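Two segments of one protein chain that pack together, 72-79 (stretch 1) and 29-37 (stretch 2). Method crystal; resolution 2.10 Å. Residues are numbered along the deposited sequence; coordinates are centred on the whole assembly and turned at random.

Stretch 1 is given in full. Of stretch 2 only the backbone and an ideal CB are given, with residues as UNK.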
# COMPACT_ATOMS: atom_id res chain seq x y z
N CYS A 72 -5.06 -8.04 6.76
CA CYS A 72 -3.94 -7.63 5.90
C CYS A 72 -4.37 -6.90 4.63
O CYS A 72 -5.41 -7.19 4.04
CB CYS A 72 -3.12 -8.86 5.54
SG CYS A 72 -2.50 -9.74 6.95
N ARG A 73 -3.56 -5.92 4.23
CA ARG A 73 -3.74 -5.20 2.98
C ARG A 73 -2.40 -4.92 2.27
O ARG A 73 -1.37 -4.86 2.91
CB ARG A 73 -4.47 -3.88 3.19
CG ARG A 73 -5.96 -4.01 3.60
CD ARG A 73 -6.74 -4.82 2.56
NE ARG A 73 -8.19 -4.79 2.78
CZ ARG A 73 -8.88 -5.78 3.33
NH1 ARG A 73 -8.24 -6.87 3.74
NH2 ARG A 73 -10.20 -5.68 3.49
N TYR A 74 -2.44 -4.72 0.96
CA TYR A 74 -1.31 -4.11 0.26
C TYR A 74 -1.74 -2.70 -0.08
O TYR A 74 -2.86 -2.48 -0.55
CB TYR A 74 -1.00 -4.83 -1.05
CG TYR A 74 -0.79 -6.30 -0.91
CD1 TYR A 74 0.22 -6.80 -0.12
CD2 TYR A 74 -1.61 -7.20 -1.58
CE1 TYR A 74 0.44 -8.16 -0.01
CE2 TYR A 74 -1.40 -8.55 -1.47
CZ TYR A 74 -0.37 -9.02 -0.69
OH TYR A 74 -0.15 -10.36 -0.58
N ILE A 75 -0.88 -1.75 0.17
CA ILE A 75 -1.20 -0.39 -0.21
C ILE A 75 -0.11 0.15 -1.14
O ILE A 75 1.08 -0.00 -0.88
CB ILE A 75 -1.29 0.51 1.06
CG1 ILE A 75 -2.29 -0.09 2.07
CG2 ILE A 75 -1.67 1.93 0.69
CD1 ILE A 75 -1.60 -0.64 3.30
N ILE A 76 -0.54 0.75 -2.25
CA ILE A 76 0.35 1.56 -3.05
C ILE A 76 -0.05 3.03 -2.90
O ILE A 76 -1.21 3.38 -3.10
CB ILE A 76 0.31 1.12 -4.54
CG1 ILE A 76 0.78 -0.33 -4.66
CG2 ILE A 76 1.22 2.02 -5.38
CD1 ILE A 76 0.65 -0.89 -6.05
N ALA A 77 0.91 3.88 -2.56
CA ALA A 77 0.67 5.29 -2.31
C ALA A 77 1.70 6.16 -3.02
O ALA A 77 2.89 5.91 -2.94
CB ALA A 77 0.74 5.57 -0.84
N ASP A 78 1.23 7.22 -3.68
CA ASP A 78 2.11 8.23 -4.27
C ASP A 78 2.37 9.32 -3.22
O ASP A 78 1.56 10.22 -3.05
CB ASP A 78 1.43 8.83 -5.49
CG ASP A 78 2.42 9.33 -6.53
OD1 ASP A 78 3.65 9.17 -6.34
OD2 ASP A 78 1.95 9.89 -7.55
N MET A 79 3.47 9.19 -2.49
CA MET A 79 3.76 10.07 -1.36
C MET A 79 4.46 11.36 -1.79
O MET A 79 5.48 11.31 -2.46
CB MET A 79 4.64 9.34 -0.36
CG MET A 79 4.00 8.08 0.19
SD MET A 79 2.44 8.50 0.99
CE MET A 79 2.30 7.14 2.15
N UNK A 29 -4.94 8.52 -9.45
CA UNK A 29 -5.16 7.92 -8.14
C UNK A 29 -4.07 8.40 -7.20
O UNK A 29 -2.91 8.49 -7.60
CB UNK A 29 -5.18 6.39 -8.22
N UNK A 30 -4.43 8.68 -5.95
CA UNK A 30 -3.42 9.03 -4.96
C UNK A 30 -2.92 7.80 -4.19
O UNK A 30 -1.77 7.74 -3.80
CB UNK A 30 -3.99 10.06 -3.98
N UNK A 31 -3.81 6.84 -3.93
CA UNK A 31 -3.42 5.59 -3.34
C UNK A 31 -4.39 4.51 -3.73
O UNK A 31 -5.50 4.78 -4.14
CB UNK A 31 -3.33 5.71 -1.82
N UNK A 32 -3.92 3.28 -3.65
CA UNK A 32 -4.76 2.14 -3.99
C UNK A 32 -4.54 1.20 -2.85
O UNK A 32 -3.41 1.08 -2.38
CB UNK A 32 -4.43 1.51 -5.35
N UNK A 33 -5.61 0.57 -2.37
CA UNK A 33 -5.50 -0.51 -1.40
C UNK A 33 -6.00 -1.77 -2.10
O UNK A 33 -7.03 -1.74 -2.75
CB UNK A 33 -6.29 -0.22 -0.12
N UNK A 34 -5.25 -2.86 -2.00
CA UNK A 34 -5.58 -4.13 -2.64
C UNK A 34 -5.86 -5.15 -1.58
O UNK A 34 -5.31 -5.06 -0.49
CB UNK A 34 -4.46 -4.61 -3.56
N UNK A 35 -6.63 -6.18 -1.91
CA UNK A 35 -6.85 -7.24 -0.96
C UNK A 35 -6.95 -8.57 -1.67
O UNK A 35 -7.11 -8.62 -2.89
CB UNK A 35 -8.11 -6.97 -0.14
N UNK A 36 -6.84 -9.65 -0.92
CA UNK A 36 -7.10 -10.96 -1.51
C UNK A 36 -8.56 -11.31 -1.30
O UNK A 36 -9.03 -11.43 -0.18
CB UNK A 36 -6.19 -12.03 -0.91
N UNK A 37 -9.28 -11.42 -2.40
CA UNK A 37 -10.68 -11.79 -2.35
C UNK A 37 -10.86 -13.29 -2.45
O UNK A 37 -10.23 -13.95 -3.28
CB UNK A 37 -11.45 -11.09 -3.47

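The strands run antiparallel (175°, axes 4.7 Å apart at the closest). The pairs 74 with 34 and 76 with 32 are hydrogen-bonded; 75 with 33 and 77 with 31 are not.

Position 29 lies before the strand. Its ideal CB has nothing of stretch 1 within 5.5 Å, so this partner sets no preference. The residue is Asn-29, whose ND2 is hydrogen-bonded elsewhere in the structure.

At position 30 the backbone O accepts from Asp-78 N at 3.0 Å (172°), but the ideal CB points sideways into open space. A short side chain would leave the contact to the backbone; a long one could turn back, and the carboxylate of Asp-78 would favour a basic group. Lys-30 is deposited. Its side chain does come nearer, CE lying 3.9 Å from Asp-78 O, but no salt bridge forms.

Position 31 has phi/psi of -153/158, fully extended. Its ideal CB is 3.4 Å from Ile-76 O and 4.1 Å from Ala-77 CA. The small alanine opposite leaves room, so beta-branched, aliphatic or aromatic residues would all suit. Tyr-31 is found: its CB lies 4.1 Å from Ala-77 CB, and chi1 of 68° (p) leads the ring away from stretch 1.

Position 32 is tied twice: its N donates to Ile-76 O at 2.8 Å, and its O accepts from Ile-76 N at 2.9 Å. The CB shares a sheet face with the side chain of Ile-76, which favours an apolar group such as valine, leucine or isoleucine. Ile-32 is deposited; its nearest approach is CB to Ile-76 O at 4.2 Å, so it does not touch that side chain.

At position 33 the ideal CB is 4.6 Å from Ile-75 CG1 and 5.3 Å from Arg-73 CB, an apolar setting that again suits a branched aliphatic. Ile-33 fills it: its CG1 is 3.9 Å from Ile-75 CG1, and its CG2 meets Arg-73 CG at 3.8 Å.

Position 34 returns to the face of Tyr-74 and Ile-76, its N donating to Tyr-74 O at 2.8 Å and its O accepting from Tyr-74 N at 3.2 Å. A large apolar or aromatic side chain could reach along that face to Ile-76. Tyr-34 does so: Ile-76 CD1 approaches CE2 of its ring at 3.4 Å, at the ring edge. Its CB lies 4.1 Å from Tyr-74 CB.

At position 35 the ideal CB is 3.6 Å from Arg-73 NE. An acidic group could answer the charge, a polar one could bond to it, and an aliphatic one could lie over the guanidinium. The residue is Lys-35: its CB covers one face of the guanidinium, 3.7 Å from Arg-73 NE, and the end of its chain leads away.

Position 36 has no stretch 1 atom near its CB, but a long apolar chain could reach Tyr-74. Ile-36 does, CD1 lying 4.1 Å from Tyr-74 OH. Position 37 is out of reach; Glu-37 is poorly ordered.

Stretch 2 29-37: NKYIIYKIE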
# COMPACT_ATOMS: atom_id res chain seq x y z
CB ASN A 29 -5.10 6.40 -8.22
CG ASN A 29 -6.21 5.80 -9.06
OD1 ASN A 29 -7.36 6.26 -9.02
ND2 ASN A 29 -5.89 4.75 -9.81
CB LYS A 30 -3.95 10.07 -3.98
CG LYS A 30 -2.88 11.02 -3.48
CD LYS A 30 -2.38 11.89 -4.61
CE LYS A 30 -1.17 12.71 -4.18
NZ LYS A 30 -0.60 13.47 -5.33
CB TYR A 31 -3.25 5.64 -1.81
CG TYR A 31 -4.50 5.84 -0.99
CD1 TYR A 31 -5.30 4.77 -0.64
CD2 TYR A 31 -4.86 7.09 -0.54
CE1 TYR A 31 -6.43 4.95 0.11
CE2 TYR A 31 -5.99 7.28 0.22
CZ TYR A 31 -6.78 6.21 0.54
OH TYR A 31 -7.91 6.39 1.29
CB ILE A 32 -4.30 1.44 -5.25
CG1 ILE A 32 -4.25 2.42 -6.42
CG2 ILE A 32 -5.23 0.27 -5.56
CD1 ILE A 32 -3.31 1.95 -7.55
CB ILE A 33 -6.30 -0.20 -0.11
CG1 ILE A 33 -5.69 1.01 0.60
CG2 ILE A 33 -6.26 -1.37 0.84
CD1 ILE A 33 -6.47 1.51 1.73
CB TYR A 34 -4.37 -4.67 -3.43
CG TYR A 34 -3.91 -3.82 -4.55
CD1 TYR A 34 -4.50 -3.91 -5.80
CD2 TYR A 34 -2.86 -2.92 -4.38
CE1 TYR A 34 -4.06 -3.14 -6.85
CE2 TYR A 34 -2.42 -2.14 -5.42
CZ TYR A 34 -3.03 -2.26 -6.66
OH TYR A 34 -2.60 -1.49 -7.70
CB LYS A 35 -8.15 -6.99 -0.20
CG LYS A 35 -9.36 -7.14 -1.09
CD LYS A 35 -10.64 -6.61 -0.44
CE LYS A 35 -11.82 -7.51 -0.79
NZ LYS A 35 -13.00 -6.76 -1.31
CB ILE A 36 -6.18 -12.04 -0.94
CG1 ILE A 36 -4.72 -11.63 -1.20
CG2 ILE A 36 -6.50 -13.40 -1.56
CD1 ILE A 36 -3.68 -12.43 -0.43
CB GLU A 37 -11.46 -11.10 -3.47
CG GLU A 37 -12.95 -11.02 -3.20
CD GLU A 37 -13.72 -10.42 -4.36
OE1 GLU A 37 -13.38 -10.72 -5.53
OE2 GLU A 37 -14.68 -9.66 -4.10
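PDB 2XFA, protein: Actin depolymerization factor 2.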